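Local structure of glycoside hydrolase family protein (Novosphingobium sp. PP1Y, 6Q2F) at residues A719-L724 / A961-F966; V731-Y736 / H920-G925; F881-A886 / V890-V895; L907-Q910 / A914-I917. The protein probably hydrolyses terminal alpha-L-rhamnosyl residues from glycosides, acting as an alpha-L-rhamnosidase. One frame throughout, in Å; residues are numbered along the deposited sequence.

Contact 1 (A719-L724 / A961-F966); sequences ARSSLL and AVFVVF
L724 drops its CD1 methyl onto one face of the F963 ring, 3.5 Å from the ring centroid and 19° off the normal, a CH-pi contact displaced toward the rim. The packing is tightest here: CD1 lies 3.4 Å from F963 CG, while L724 CB sits 3.5 Å from CE2 on the far half of the same ring. F963 reaches the helix because its CG stands anti to the carbonyl carbon (chi1 -67°), carrying the ring off strand 961-967 toward helix 712-726. The looser end belongs to S721, whose OG meets the ring edge in plane at 3.9 Å from F963 CE1 and whose carbonyl O approaches CZ obliquely. That hydroxyl turns back to bond Y717 O in its own helix, so a small polar residue can sit beside an aromatic edge without seeking a partner in the strand. Y906 also meets the ring, and helix 42-47 packs on L724. Trimming F963 to an alanine here would probably open a gap beneath L724 CD1 and take away the ring edge beside S721 OG. The link between these two segments is thus apolar, dispersion and CH-pi attraction, with the serine's hydroxyl satisfied inside the helix.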
loop_
_atom_site.group_PDB
_atom_site.type_symbol
_atom_site.label_atom_id
_atom_site.label_comp_id
_atom_site.label_asym_id
_atom_site.label_seq_id
_atom_site.Cartn_x
_atom_site.Cartn_y
_atom_site.Cartn_z
ATOM N N ALA A 719 22.156 0.695 1.481
ATOM C CA ALA A 719 22.632 1.132 0.171
ATOM C C ALA A 719 23.295 -0.008 -0.596
ATOM O O ALA A 719 23.151 -0.101 -1.819
ATOM C CB ALA A 719 23.613 2.293 0.328
ATOM N N ARG A 720 24.050 -0.871 0.093
ATOM C CA ARG A 720 24.703 -1.972 -0.607
ATOM C C ARG A 720 23.687 -2.994 -1.078
ATOM O O ARG A 720 23.805 -3.545 -2.176
ATOM C CB ARG A 720 25.744 -2.655 0.283
ATOM C CG ARG A 720 26.918 -1.784 0.573
ATOM C CD ARG A 720 28.043 -2.554 1.236
ATOM N NE ARG A 720 29.197 -1.695 1.428
ATOM C CZ ARG A 720 29.627 -1.312 2.619
ATOM N NH1 ARG A 720 28.998 -1.733 3.707
ATOM N NH2 ARG A 720 30.678 -0.518 2.726
ATOM N N SER A 721 22.701 -3.288 -0.240
ATOM C CA SER A 721 21.666 -4.228 -0.629
ATOM C C SER A 721 20.873 -3.683 -1.806
ATOM O O SER A 721 20.580 -4.411 -2.759
ATOM C CB SER A 721 20.759 -4.499 0.568
ATOM O OG SER A 721 21.487 -5.134 1.599
ATOM N N SER A 722 20.526 -2.392 -1.748
ATOM C CA SER A 722 19.766 -1.762 -2.821
ATOM C C SER A 722 20.542 -1.809 -4.128
ATOM O O SER A 722 19.967 -2.062 -5.188
ATOM C CB SER A 722 19.451 -0.307 -2.457
ATOM O OG SER A 722 18.744 -0.216 -1.224
ATOM N N LEU A 723 21.860 -1.563 -4.065
ATOM C CA LEU A 723 22.679 -1.568 -5.277
ATOM C C LEU A 723 22.538 -2.886 -6.027
ATOM O O LEU A 723 22.201 -2.906 -7.223
ATOM C CB LEU A 723 24.150 -1.305 -4.926
ATOM C CG LEU A 723 25.122 -1.596 -6.071
ATOM C CD1 LEU A 723 24.967 -0.570 -7.221
ATOM C CD2 LEU A 723 26.576 -1.700 -5.593
ATOM N N LEU A 724 22.797 -4.004 -5.336
ATOM C CA LEU A 724 22.688 -5.304 -5.998
ATOM C C LEU A 724 21.257 -5.564 -6.448
ATOM O O LEU A 724 21.028 -6.113 -7.536
ATOM C CB LEU A 724 23.171 -6.402 -5.066
ATOM C CG LEU A 724 24.632 -6.280 -4.576
ATOM C CD1 LEU A 724 25.119 -7.553 -3.851
ATOM C CD2 LEU A 724 25.533 -6.045 -5.767
ATOM N N ALA A 961 20.765 -12.126 5.941
ATOM C CA ALA A 961 20.525 -11.855 4.543
ATOM C C ALA A 961 21.868 -11.856 3.838
ATOM O O ALA A 961 22.837 -11.305 4.356
ATOM C CB ALA A 961 19.827 -10.497 4.360
ATOM N N VAL A 962 21.933 -12.453 2.650
ATOM C CA VAL A 962 23.213 -12.553 1.969
ATOM C C VAL A 962 22.983 -12.646 0.475
ATOM O O VAL A 962 21.943 -13.119 0.012
ATOM C CB VAL A 962 24.030 -13.759 2.491
ATOM C CG1 VAL A 962 23.471 -15.074 1.942
ATOM C CG2 VAL A 962 25.514 -13.591 2.164
ATOM N N PHE A 963 23.967 -12.188 -0.282
ATOM C CA PHE A 963 23.932 -12.299 -1.724
ATOM C C PHE A 963 24.842 -13.442 -2.148
ATOM O O PHE A 963 25.997 -13.521 -1.709
ATOM C CB PHE A 963 24.349 -10.970 -2.355
ATOM C CG PHE A 963 23.360 -9.854 -2.117
ATOM C CD1 PHE A 963 23.417 -9.084 -0.960
ATOM C CD2 PHE A 963 22.370 -9.587 -3.048
ATOM C CE1 PHE A 963 22.498 -8.057 -0.736
ATOM C CE2 PHE A 963 21.446 -8.558 -2.847
ATOM C CZ PHE A 963 21.509 -7.791 -1.695
ATOM N N VAL A 964 24.303 -14.354 -2.944
ATOM C CA VAL A 964 25.092 -15.404 -3.582
ATOM C C VAL A 964 25.246 -14.967 -5.031
ATOM O O VAL A 964 24.274 -14.906 -5.791
ATOM C CB VAL A 964 24.448 -16.788 -3.439
ATOM C CG1 VAL A 964 25.418 -17.900 -3.912
ATOM C CG2 VAL A 964 24.080 -17.042 -1.983
ATOM N N VAL A 965 26.463 -14.602 -5.400
ATOM C CA VAL A 965 26.748 -13.909 -6.648
ATOM C C VAL A 965 27.447 -14.875 -7.595
ATOM O O VAL A 965 28.447 -15.503 -7.222
ATOM C CB VAL A 965 27.609 -12.663 -6.376
ATOM C CG1 VAL A 965 28.014 -12.008 -7.674
ATOM C CG2 VAL A 965 26.822 -11.703 -5.501
ATOM N N PHE A 966 26.927 -14.980 -8.820
ATOM C CA PHE A 966 27.451 -15.882 -9.853
ATOM C C PHE A 966 27.906 -15.047 -11.042
ATOM O O PHE A 966 27.189 -14.934 -12.039
ATOM C CB PHE A 966 26.417 -16.859 -10.283
ATOM C CG PHE A 966 25.967 -17.795 -9.213
ATOM C CD1 PHE A 966 24.980 -17.425 -8.312
ATOM C CD2 PHE A 966 26.511 -19.064 -9.129
ATOM C CE1 PHE A 966 24.554 -18.309 -7.346
ATOM C CE2 PHE A 966 26.088 -19.942 -8.165
ATOM C CZ PHE A 966 25.116 -19.570 -7.274
#

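Contact 2 (V731-Y736 / H920-G925); sequences VADVAY and HFRVTG
OD2 of D733 is gripped by both terminal nitrogens of R922, NH1 at 2.9 Å and NH2 at 3.0 Å. The two donors reach it differently. NH2 points at the syn lone pair, on the side of the other carboxylate oxygen, whereas NH1 comes in from above the carboxylate plane, 36° out of it. On the guanidinium side OD2 lies in the plane of the group, at its edge, so the arginine is used end-on while the carboxylate is turned, the two planes standing 55° apart. With the planes so turned, OD1 receives a weak bond from R922 NH2, at 3.3 Å. The side chains meet from opposite directions: R922 runs out with CG opposite the backbone N (chi1 -173°) and bends at chi3. A long side chain suits the place, since even the nearest backbones, V731 CA and R922 CA, are 11.4 Å apart. NH1 has a second acceptor in A878 O, which helps to fix the guanidinium, and V731 CG1 lies near its edge. R922 itself centres an inverse gamma turn just after strand 915-921. D733 sits in the link from strand 729-730 to strand 734-737, which belong to different sheets. A salt bridge centred on OD2 therefore ties the start of the alpha/beta domain, with its parallel core strands, to the antiparallel beta domain.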
loop_
_atom_site.group_PDB
_atom_site.type_symbol
_atom_site.label_atom_id
_atom_site.label_comp_id
_atom_site.label_asym_id
_atom_site.label_seq_id
_atom_site.Cartn_x
_atom_site.Cartn_y
_atom_site.Cartn_z
ATOM N N VAL A 731 14.586 -11.521 -12.255
ATOM C CA VAL A 731 14.270 -12.766 -12.942
ATOM C C VAL A 731 13.043 -13.386 -12.288
ATOM O O VAL A 731 13.053 -13.673 -11.086
ATOM C CB VAL A 731 15.455 -13.741 -12.907
ATOM C CG1 VAL A 731 15.035 -15.134 -13.417
ATOM C CG2 VAL A 731 16.564 -13.202 -13.780
ATOM N N ALA A 732 12.008 -13.651 -13.087
ATOM C CA ALA A 732 10.825 -14.358 -12.613
ATOM C C ALA A 732 10.336 -15.267 -13.724
ATOM O O ALA A 732 10.438 -14.915 -14.898
ATOM C CB ALA A 732 9.716 -13.389 -12.187
ATOM N N ASP A 733 9.820 -16.438 -13.354
ATOM C CA ASP A 733 9.360 -17.406 -14.336
ATOM C C ASP A 733 7.858 -17.382 -14.540
ATOM O O ASP A 733 7.396 -17.814 -15.600
ATOM C CB ASP A 733 9.787 -18.824 -13.932
ATOM C CG ASP A 733 11.291 -19.007 -13.979
ATOM O OD1 ASP A 733 11.924 -18.527 -14.936
ATOM O OD2 ASP A 733 11.841 -19.613 -13.054
ATOM N N VAL A 734 7.092 -16.885 -13.569
ATOM C CA VAL A 734 5.636 -16.951 -13.606
ATOM C C VAL A 734 5.091 -15.532 -13.685
ATOM O O VAL A 734 5.497 -14.660 -12.908
ATOM C CB VAL A 734 5.072 -17.707 -12.387
ATOM C CG1 VAL A 734 3.552 -17.664 -12.387
ATOM C CG2 VAL A 734 5.565 -19.164 -12.378
ATOM N N ALA A 735 4.210 -15.288 -14.656
ATOM C CA ALA A 735 3.422 -14.062 -14.685
ATOM C C ALA A 735 2.065 -14.414 -14.092
ATOM O O ALA A 735 1.286 -15.150 -14.702
ATOM C CB ALA A 735 3.284 -13.516 -16.108
ATOM N N TYR A 736 1.789 -13.913 -12.894
ATOM C CA TYR A 736 0.576 -14.292 -12.175
ATOM C C TYR A 736 -0.516 -13.295 -12.544
ATOM O O TYR A 736 -0.549 -12.172 -12.025
ATOM C CB TYR A 736 0.849 -14.316 -10.678
ATOM C CG TYR A 736 -0.282 -14.821 -9.811
ATOM C CD1 TYR A 736 -1.498 -14.144 -9.753
ATOM C CD2 TYR A 736 -0.116 -15.944 -8.999
ATOM C CE1 TYR A 736 -2.539 -14.592 -8.947
ATOM C CE2 TYR A 736 -1.155 -16.398 -8.188
ATOM C CZ TYR A 736 -2.366 -15.717 -8.164
ATOM O OH TYR A 736 -3.406 -16.151 -7.378
ATOM N N HIS A 920 20.411 -24.766 -3.818
ATOM C CA HIS A 920 20.407 -25.169 -5.227
ATOM C C HIS A 920 19.993 -23.985 -6.081
ATOM O O HIS A 920 18.886 -23.468 -5.921
ATOM C CB HIS A 920 19.440 -26.332 -5.485
ATOM C CG HIS A 920 19.820 -27.606 -4.794
ATOM N ND1 HIS A 920 20.053 -28.783 -5.475
ATOM C CD2 HIS A 920 20.013 -27.884 -3.482
ATOM C CE1 HIS A 920 20.382 -29.728 -4.613
ATOM N NE2 HIS A 920 20.349 -29.214 -3.396
ATOM N N PHE A 921 20.870 -23.570 -6.991
ATOM C CA PHE A 921 20.601 -22.449 -7.878
ATOM C C PHE A 921 20.586 -22.957 -9.312
ATOM O O PHE A 921 21.436 -23.777 -9.699
ATOM C CB PHE A 921 21.643 -21.342 -7.717
ATOM C CG PHE A 921 21.820 -20.879 -6.303
ATOM C CD1 PHE A 921 22.646 -21.570 -5.438
ATOM C CD2 PHE A 921 21.162 -19.751 -5.835
ATOM C CE1 PHE A 921 22.813 -21.147 -4.138
ATOM C CE2 PHE A 921 21.322 -19.322 -4.537
ATOM C CZ PHE A 921 22.146 -20.026 -3.682
ATOM N N ARG A 922 19.608 -22.483 -10.090
ATOM C CA ARG A 922 19.507 -22.845 -11.503
ATOM C C ARG A 922 20.496 -21.990 -12.295
ATOM O O ARG A 922 20.144 -21.053 -13.012
ATOM C CB ARG A 922 18.080 -22.667 -12.004
ATOM C CG ARG A 922 17.843 -23.174 -13.439
ATOM C CD ARG A 922 16.403 -22.869 -13.880
ATOM N NE ARG A 922 16.125 -21.435 -13.898
ATOM C CZ ARG A 922 14.925 -20.891 -13.696
ATOM N NH1 ARG A 922 13.878 -21.656 -13.419
ATOM N NH2 ARG A 922 14.779 -19.577 -13.753
ATOM N N VAL A 923 21.778 -22.308 -12.127
ATOM C CA VAL A 923 22.840 -21.590 -12.820
ATOM C C VAL A 923 24.037 -22.519 -12.908
ATOM O O VAL A 923 24.195 -23.447 -12.116
ATOM C CB VAL A 923 23.229 -20.260 -12.126
ATOM C CG1 VAL A 923 23.751 -20.532 -10.720
ATOM C CG2 VAL A 923 24.290 -19.491 -12.925
ATOM N N THR A 924 24.902 -22.226 -13.870
ATOM C CA THR A 924 25.972 -23.099 -14.279
ATOM C C THR A 924 27.104 -22.225 -14.807
ATOM O O THR A 924 26.890 -21.067 -15.152
ATOM C CB THR A 924 25.384 -24.063 -15.320
ATOM O OG1 THR A 924 24.866 -23.310 -16.418
ATOM C CG2 THR A 924 24.376 -24.987 -14.719
ATOM N N GLY A 925 28.321 -22.765 -14.843
ATOM C CA GLY A 925 29.422 -22.019 -15.434
ATOM C C GLY A 925 29.999 -20.868 -14.614
ATOM O O GLY A 925 30.906 -20.177 -15.099
#

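Contact 3 (F881-A886 / V890-V895); sequences FTFTGA and VKIPFV
The F894 ring carries the CB of F881 over the centre of one face, 3.6 Å above its plane. The F883 ring is covered in a similar way by I892 CD1, over its centre and 4.0 Å above its plane, while V890 O lies in plane at its edge, 3.7 Å from CZ. The third ring, F881, receives I892 O at its own edge, 3.4 Å from CE2. The side chains of F881 and F894 run past each other in opposite directions, their ring planes inclined at 47°, with F881 CD2 3.8 Å from F894 CD1. In F894 the ring occupies the crowded position between backbone N and carbonyl carbon (chi1 75°), which lays its face under F881. The segments run nearly antiparallel but join through side chains: strand 881-884 pairs with 915-921 and strand 894-899 with 902-908, consistent with a beta-arch folding one layer of the antiparallel domain over another. Inward-pointing phenylalanines and an isoleucine suit such a core, and L907 packs on F881, I892 and F894. A serine in place of F894 removes the face under F881 CB and would probably leave a gap between the two segments there. At the bend, G885 has a positive phi at which a side chain would collide with the preceding carbonyl oxygen. Beyond it A886 CB rests against V890 CG1, 3.8 Å away, small methyls fitting the narrow closed end.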
loop_
_atom_site.group_PDB
_atom_site.type_symbol
_atom_site.label_atom_id
_atom_site.label_comp_id
_atom_site.label_asym_id
_atom_site.label_seq_id
_atom_site.Cartn_x
_atom_site.Cartn_y
_atom_site.Cartn_z
ATOM N N PHE A 881 15.394 -21.559 -7.341
ATOM C CA PHE A 881 16.084 -21.652 -6.062
ATOM C C PHE A 881 15.337 -22.623 -5.171
ATOM O O PHE A 881 14.118 -22.526 -5.013
ATOM C CB PHE A 881 16.206 -20.297 -5.347
ATOM C CG PHE A 881 16.725 -20.413 -3.926
ATOM C CD1 PHE A 881 18.053 -20.708 -3.679
ATOM C CD2 PHE A 881 15.872 -20.268 -2.853
ATOM C CE1 PHE A 881 18.526 -20.846 -2.381
ATOM C CE2 PHE A 881 16.334 -20.394 -1.556
ATOM C CZ PHE A 881 17.663 -20.683 -1.319
ATOM N N THR A 882 16.074 -23.553 -4.585
ATOM C CA THR A 882 15.521 -24.444 -3.581
ATOM C C THR A 882 16.656 -24.863 -2.662
ATOM O O THR A 882 17.820 -24.530 -2.896
ATOM C CB THR A 882 14.841 -25.660 -4.204
ATOM O OG1 THR A 882 14.067 -26.321 -3.194
ATOM C CG2 THR A 882 15.893 -26.621 -4.740
ATOM N N PHE A 883 16.312 -25.591 -1.602
ATOM C CA PHE A 883 17.304 -25.888 -0.578
ATOM C C PHE A 883 16.885 -27.092 0.251
ATOM O O PHE A 883 15.693 -27.331 0.472
ATOM C CB PHE A 883 17.527 -24.682 0.345
ATOM C CG PHE A 883 16.286 -24.216 1.044
ATOM C CD1 PHE A 883 15.907 -24.765 2.261
ATOM C CD2 PHE A 883 15.492 -23.228 0.481
ATOM C CE1 PHE A 883 14.764 -24.333 2.910
ATOM C CE2 PHE A 883 14.333 -22.786 1.125
ATOM C CZ PHE A 883 13.974 -23.341 2.343
ATOM N N THR A 884 17.887 -27.834 0.723
ATOM C CA THR A 884 17.695 -28.930 1.659
ATOM C C THR A 884 18.475 -28.643 2.934
ATOM O O THR A 884 19.355 -27.780 2.960
ATOM C CB THR A 884 18.147 -30.273 1.069
ATOM O OG1 THR A 884 19.562 -30.260 0.871
ATOM C CG2 THR A 884 17.473 -30.511 -0.278
ATOM N N GLY A 885 18.154 -29.395 3.986
ATOM C CA GLY A 885 18.878 -29.338 5.242
ATOM C C GLY A 885 18.304 -28.424 6.306
ATOM O O GLY A 885 18.939 -28.250 7.346
ATOM N N ALA A 886 17.138 -27.830 6.077
ATOM C CA ALA A 886 16.455 -27.025 7.074
ATOM C C ALA A 886 15.211 -27.756 7.555
ATOM O O ALA A 886 14.703 -28.658 6.887
ATOM C CB ALA A 886 16.046 -25.650 6.508
ATOM N N VAL A 890 10.655 -23.783 7.463
ATOM C CA VAL A 890 11.681 -22.755 7.335
ATOM C C VAL A 890 11.502 -22.072 5.989
ATOM O O VAL A 890 11.457 -22.730 4.941
ATOM C CB VAL A 890 13.091 -23.338 7.488
ATOM C CG1 VAL A 890 14.141 -22.369 6.943
ATOM C CG2 VAL A 890 13.380 -23.650 8.960
ATOM N N LYS A 891 11.366 -20.753 6.011
ATOM C CA LYS A 891 11.238 -19.981 4.789
ATOM C C LYS A 891 12.571 -19.320 4.512
ATOM O O LYS A 891 13.155 -18.696 5.404
ATOM C CB LYS A 891 10.144 -18.920 4.896
ATOM C CG LYS A 891 8.848 -19.387 5.523
ATOM C CD LYS A 891 8.174 -20.445 4.693
ATOM C CE LYS A 891 6.989 -21.043 5.446
ATOM N NZ LYS A 891 6.566 -22.365 4.889
ATOM N N ILE A 892 13.045 -19.458 3.282
ATOM C CA ILE A 892 14.189 -18.693 2.803
ATOM C C ILE A 892 13.800 -18.118 1.448
ATOM O O ILE A 892 14.239 -18.634 0.409
ATOM C CB ILE A 892 15.459 -19.561 2.727
ATOM C CG1 ILE A 892 15.778 -20.160 4.100
ATOM C CG2 ILE A 892 16.650 -18.747 2.242
ATOM C CD1 ILE A 892 16.995 -21.060 4.111
ATOM N N PRO A 893 12.967 -17.077 1.409
ATOM C CA PRO A 893 12.546 -16.514 0.114
ATOM C C PRO A 893 13.743 -15.899 -0.589
ATOM O O PRO A 893 14.807 -15.703 -0.002
ATOM C CB PRO A 893 11.499 -15.459 0.497
ATOM C CG PRO A 893 11.941 -15.011 1.888
ATOM C CD PRO A 893 12.525 -16.252 2.551
ATOM N N PHE A 894 13.576 -15.581 -1.869
ATOM C CA PHE A 894 14.746 -15.174 -2.628
ATOM C C PHE A 894 14.359 -14.186 -3.713
ATOM O O PHE A 894 13.221 -14.170 -4.198
ATOM C CB PHE A 894 15.435 -16.377 -3.287
ATOM C CG PHE A 894 14.685 -16.908 -4.486
ATOM C CD1 PHE A 894 13.557 -17.688 -4.319
ATOM C CD2 PHE A 894 15.112 -16.623 -5.773
ATOM C CE1 PHE A 894 12.878 -18.199 -5.423
ATOM C CE2 PHE A 894 14.443 -17.127 -6.876
ATOM C CZ PHE A 894 13.323 -17.917 -6.698
ATOM N N VAL A 895 15.350 -13.384 -4.107
ATOM C CA VAL A 895 15.302 -12.581 -5.319
ATOM C C VAL A 895 16.423 -13.043 -6.232
ATOM O O VAL A 895 17.533 -13.371 -5.765
ATOM C CB VAL A 895 15.419 -11.075 -5.025
ATOM C CG1 VAL A 895 15.393 -10.296 -6.325
ATOM C CG2 VAL A 895 14.266 -10.628 -4.102
#

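Contact 4 (L907-Q910 / A914-I917); sequences LVNQ and AQSI
N909 lays its side-chain amide against the aliphatic CG of Q915. Three atoms of the amide take part: OD1 comes to 3.6 Å from Q915 CG, and N909 CG and ND2 each stand 3.9 Å from that same carbon. The side chains cross at about a right angle and the amide planes are 63° apart, so the two amides neither stack nor bond to each other. Asparagine reaches across because its CG is anti to the backbone N (chi1 167°). The first torsion of Q915 sets CG beside its backbone N and against N909, and the bend at chi2 (-67°) swings the amide back toward A913. That fold brings NE2 within 3.0 Å of A914 O, although the angle is too poor for a hydrogen bond; the acceptor NE2 does use is A913 O. The same A913 carbonyl also accepts from N909 ND2, which donates to D957 O as well. N909 and Q915 thus share an acceptor in the turn between their segments, and the backbone of A914 passes close by, its CA 4.3 Å from N909 ND2. Below the amides, L954 packs against both L907 and I917. The strands 902-908 and 915-921 have different hydrogen-bonding neighbours in the antiparallel domain, while V908 and Q910 face helix 657-670 of the (beta/alpha)8 barrel. The chemistry is a division of labour: a methylene fills the space beside the asparagine, while amide N-H groups of both side chains bond to A913 O, which probably helps to fix the loop between the segments.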
loop_
_atom_site.group_PDB
_atom_site.type_symbol
_atom_site.label_atom_id
_atom_site.label_comp_id
_atom_site.label_asym_id
_atom_site.label_seq_id
_atom_site.Cartn_x
_atom_site.Cartn_y
_atom_site.Cartn_z
ATOM N N LEU A 907 19.091 -13.989 -0.607
ATOM C CA LEU A 907 18.455 -14.948 0.290
ATOM C C LEU A 907 18.256 -14.321 1.668
ATOM O O LEU A 907 19.143 -13.618 2.175
ATOM C CB LEU A 907 19.307 -16.212 0.449
ATOM C CG LEU A 907 19.855 -16.951 -0.778
ATOM C CD1 LEU A 907 20.495 -18.278 -0.357
ATOM C CD2 LEU A 907 18.750 -17.212 -1.773
ATOM N N VAL A 908 17.116 -14.608 2.301
ATOM C CA VAL A 908 16.867 -14.156 3.669
ATOM C C VAL A 908 16.362 -15.329 4.490
ATOM O O VAL A 908 15.307 -15.893 4.179
ATOM C CB VAL A 908 15.856 -13.009 3.737
ATOM C CG1 VAL A 908 15.731 -12.539 5.212
ATOM C CG2 VAL A 908 16.292 -11.886 2.821
ATOM N N ASN A 909 17.097 -15.677 5.546
ATOM C CA ASN A 909 16.638 -16.679 6.503
ATOM C C ASN A 909 15.652 -16.004 7.445
ATOM O O ASN A 909 16.036 -15.357 8.421
ATOM C CB ASN A 909 17.809 -17.291 7.266
ATOM C CG ASN A 909 17.360 -18.083 8.472
ATOM O OD1 ASN A 909 16.291 -18.680 8.467
ATOM N ND2 ASN A 909 18.187 -18.096 9.523
ATOM N N GLN A 910 14.362 -16.169 7.162
ATOM C CA GLN A 910 13.331 -15.523 7.968
ATOM C C GLN A 910 13.037 -16.283 9.252
ATOM O O GLN A 910 11.873 -16.566 9.559
ATOM C CB GLN A 910 12.044 -15.373 7.170
ATOM C CG GLN A 910 12.174 -14.424 6.024
ATOM C CD GLN A 910 10.874 -14.285 5.254
ATOM O OE1 GLN A 910 9.989 -15.135 5.330
ATOM N NE2 GLN A 910 10.741 -13.181 4.541
ATOM N N ALA A 914 19.460 -20.226 13.366
ATOM C CA ALA A 914 20.426 -20.413 12.297
ATOM C C ALA A 914 20.081 -21.660 11.488
ATOM O O ALA A 914 19.483 -22.610 11.997
ATOM C CB ALA A 914 21.839 -20.545 12.867
ATOM N N GLN A 915 20.455 -21.646 10.210
ATOM C CA GLN A 915 20.242 -22.774 9.313
ATOM C C GLN A 915 21.547 -23.133 8.623
ATOM O O GLN A 915 22.341 -22.255 8.268
ATOM C CB GLN A 915 19.167 -22.458 8.249
ATOM C CG GLN A 915 17.872 -21.902 8.826
ATOM C CD GLN A 915 17.134 -22.932 9.660
ATOM O OE1 GLN A 915 16.986 -24.085 9.257
ATOM N NE2 GLN A 915 16.675 -22.520 10.840
ATOM N N SER A 916 21.753 -24.435 8.434
ATOM C CA SER A 916 22.822 -24.992 7.614
ATOM C C SER A 916 22.141 -25.737 6.478
ATOM O O SER A 916 21.586 -26.816 6.693
ATOM C CB SER A 916 23.721 -25.939 8.416
ATOM O OG SER A 916 24.528 -25.224 9.330
ATOM N N ILE A 917 22.168 -25.166 5.279
ATOM C CA ILE A 917 21.430 -25.740 4.166
ATOM C C ILE A 917 22.390 -26.115 3.046
ATOM O O ILE A 917 23.555 -25.722 3.026
ATOM C CB ILE A 917 20.348 -24.786 3.630
ATOM C CG1 ILE A 917 21.000 -23.531 3.046
ATOM C CG2 ILE A 917 19.352 -24.424 4.725
ATOM C CD1 ILE A 917 19.993 -22.545 2.399
#

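How the contacts relate
All four contacts draw on the antiparallel sheet system that follows the barrel, and their centres lie 25 to 28 Å from the centre of the chain. Contacts 3 and 4 are the closest pair, with centres about 7 Å apart, and meet where P893 CD packs 3.2 Å from V908 O. Contact 1 joins contact 4 through a probable backbone bond, V962 O to L907 N at 3.0 Å; contact 2 joins contact 3 through H920 N and T882 O at 2.8 Å. F921 extends the aromatic core from F881 to F966, linking contacts 3, 2 and 1. No residue of these segments belongs to the sodium site of D503, S504, E583, E586 and E644.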